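Local coordinates for ribosomal RNA processing protein 6 (PDB 4NLC) that probably trims RNA from the 3' end as a 3'-5' exoribonuclease associated with the nuclear exosome, here as its catalytic core, at residues N334-C339 with K353-V358. The protein carries 1 engineered substitution. Numbering follows the deposited sequence.
Sequences NEVLKC and KLLQIV
Val336 sets its two methyl groups against Leu354 and Leu355, two successive residues of a neighbouring helix. This is a small helix-helix contact in the all-helical HRDC domain, which follows the exonuclease domain in the chain. CG1 of Val336 lies on the root of Leu354, 3.8 Å from its CB, and also 3.9 Å from Leu354 CD1. The other branch, Val336 CG2, meets the end of Leu355, 4.0 Å from CD1. The fork of the valine is thus divided between the two leucines. Leu354 CG is anti to the carbonyl carbon (chi1 -65°), which brings CD1 to the same valine methyl that CB already meets. Leu355 leaves its helix to one side of the contact. With CG anti to the backbone N (chi1 -177°), it reaches Val336 through a single methyl. The three touching side chains are buried, and the contact across the two segments is apolar. Between segments 334-339 and 353-358, the nearest CA atoms are those of Val336 and Leu355, 6.7 Å apart.

Further out, Leu354 also packs on Ile298 and Trp301 of helix 289-309, on Met317 and on Val347, so it ties helix 351-359 to several parts of the domain. Val336 is also flanked by Pro330, in the loop that leads into its own helix. One turn along from Leu354, Val358 touches Ile325 of helix 319-328. Cys339 packs against this same helix, and its carbonyl O is hydrogen-bonded to OG of the engineered Ser321. Within helix 333-339, a backbone bond from Lys338 N to Asn334 O, 3.0 Å long, spans the turn that carries Val336.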
loop_
_atom_site.group_PDB
_atom_site.type_symbol
_atom_site.label_atom_id
_atom_site.label_comp_id
_atom_site.label_asym_id
_atom_site.label_seq_id
_atom_site.Cartn_x
_atom_site.Cartn_y
_atom_site.Cartn_z
ATOM N N ASN A 334 16.641 -15.174 -30.275
ATOM C CA ASN A 334 16.284 -13.904 -30.918
ATOM C C ASN A 334 14.794 -13.752 -31.089
ATOM O O ASN A 334 14.273 -12.669 -30.822
ATOM C CB ASN A 334 16.993 -13.758 -32.256
ATOM C CG ASN A 334 18.480 -13.909 -32.124
ATOM O OD1 ASN A 334 19.029 -14.990 -32.362
ATOM N ND2 ASN A 334 19.140 -12.869 -31.629
ATOM N N GLU A 335 14.105 -14.843 -31.515
ATOM C CA GLU A 335 12.645 -14.880 -31.679
ATOM C C GLU A 335 11.985 -14.659 -30.309
ATOM O O GLU A 335 11.011 -13.919 -30.227
ATOM C CB GLU A 335 12.191 -16.221 -32.272
ATOM C CG GLU A 335 12.191 -16.314 -33.787
ATOM C CD GLU A 335 11.811 -17.686 -34.325
ATOM O OE1 GLU A 335 10.697 -18.187 -34.024
ATOM O OE2 GLU A 335 12.642 -18.257 -35.065
ATOM N N VAL A 336 12.539 -15.271 -29.234
ATOM C CA VAL A 336 12.027 -15.123 -27.858
ATOM C C VAL A 336 12.197 -13.658 -27.425
ATOM O O VAL A 336 11.285 -13.080 -26.827
ATOM C CB VAL A 336 12.676 -16.097 -26.828
ATOM C CG1 VAL A 336 12.098 -15.874 -25.424
ATOM C CG2 VAL A 336 12.515 -17.562 -27.240
ATOM N N LEU A 337 13.361 -13.056 -27.760
ATOM C CA LEU A 337 13.662 -11.663 -27.435
ATOM C C LEU A 337 12.720 -10.689 -28.134
ATOM O O LEU A 337 12.356 -9.687 -27.535
ATOM C CB LEU A 337 15.137 -11.323 -27.682
ATOM C CG LEU A 337 16.181 -11.964 -26.729
ATOM C CD1 LEU A 337 17.561 -11.482 -27.053
ATOM C CD2 LEU A 337 15.864 -11.713 -25.233
ATOM N N LYS A 338 12.264 -11.023 -29.359
ATOM C CA LYS A 338 11.306 -10.221 -30.128
ATOM C C LYS A 338 9.934 -10.164 -29.405
ATOM O O LYS A 338 9.417 -9.073 -29.169
ATOM C CB LYS A 338 11.157 -10.776 -31.547
ATOM C CG LYS A 338 12.278 -10.373 -32.489
ATOM C CD LYS A 338 11.900 -10.658 -33.934
ATOM C CE LYS A 338 13.042 -10.399 -34.893
ATOM N NZ LYS A 338 12.743 -10.911 -36.262
ATOM N N CYS A 339 9.387 -11.329 -29.006
ATOM C CA CYS A 339 8.120 -11.438 -28.283
ATOM C C CYS A 339 8.108 -10.611 -26.988
ATOM O O CYS A 339 7.098 -9.972 -26.682
ATOM C CB CYS A 339 7.793 -12.900 -27.990
ATOM S SG CYS A 339 7.624 -13.948 -29.457
ATOM N N LYS A 353 16.097 -20.544 -20.890
ATOM C CA LYS A 353 15.064 -21.196 -20.074
ATOM C C LYS A 353 13.681 -20.987 -20.737
ATOM O O LYS A 353 12.892 -21.931 -20.808
ATOM C CB LYS A 353 15.080 -20.636 -18.629
ATOM C CG LYS A 353 14.135 -21.350 -17.663
ATOM C CD LYS A 353 14.841 -21.820 -16.387
ATOM C CE LYS A 353 14.973 -20.749 -15.321
ATOM N NZ LYS A 353 15.628 -21.274 -14.093
ATOM N N LEU A 354 13.390 -19.747 -21.215
ATOM C CA LEU A 354 12.125 -19.430 -21.900
ATOM C C LEU A 354 12.041 -20.236 -23.189
ATOM O O LEU A 354 10.989 -20.794 -23.508
ATOM C CB LEU A 354 12.014 -17.932 -22.217
ATOM C CG LEU A 354 11.927 -16.975 -21.049
ATOM C CD1 LEU A 354 12.099 -15.546 -21.520
ATOM C CD2 LEU A 354 10.604 -17.095 -20.356
ATOM N N LEU A 355 13.168 -20.333 -23.896
ATOM C CA LEU A 355 13.328 -21.113 -25.120
ATOM C C LEU A 355 13.142 -22.618 -24.842
ATOM O O LEU A 355 12.555 -23.314 -25.665
ATOM C CB LEU A 355 14.712 -20.819 -25.724
ATOM C CG LEU A 355 15.073 -21.464 -27.055
ATOM C CD1 LEU A 355 14.009 -21.205 -28.099
ATOM C CD2 LEU A 355 16.429 -20.988 -27.535
ATOM N N GLN A 356 13.586 -23.107 -23.672
ATOM C CA GLN A 356 13.415 -24.523 -23.320
ATOM C C GLN A 356 11.933 -24.857 -23.088
ATOM O O GLN A 356 11.468 -25.935 -23.499
ATOM C CB GLN A 356 14.277 -24.906 -22.092
ATOM C CG GLN A 356 14.586 -26.407 -22.013
ATOM C CD GLN A 356 15.055 -26.987 -23.327
ATOM O OE1 GLN A 356 16.080 -26.583 -23.910
ATOM N NE2 GLN A 356 14.291 -27.933 -23.836
ATOM N N ILE A 357 11.193 -23.907 -22.456
ATOM C CA ILE A 357 9.749 -24.003 -22.184
ATOM C C ILE A 357 9.003 -24.256 -23.494
ATOM O O ILE A 357 8.186 -25.169 -23.562
ATOM C CB ILE A 357 9.203 -22.753 -21.413
ATOM C CG1 ILE A 357 9.641 -22.785 -19.927
ATOM C CG2 ILE A 357 7.661 -22.628 -21.543
ATOM C CD1 ILE A 357 9.492 -21.422 -19.137
ATOM N N VAL A 358 9.311 -23.462 -24.525
ATOM C CA VAL A 358 8.721 -23.561 -25.856
ATOM C C VAL A 358 9.105 -24.883 -26.528
ATOM O O VAL A 358 8.241 -25.530 -27.122
ATOM C CB VAL A 358 9.099 -22.346 -26.745
ATOM C CG1 VAL A 358 8.505 -22.491 -28.155
ATOM C CG2 VAL A 358 8.651 -21.036 -26.100
#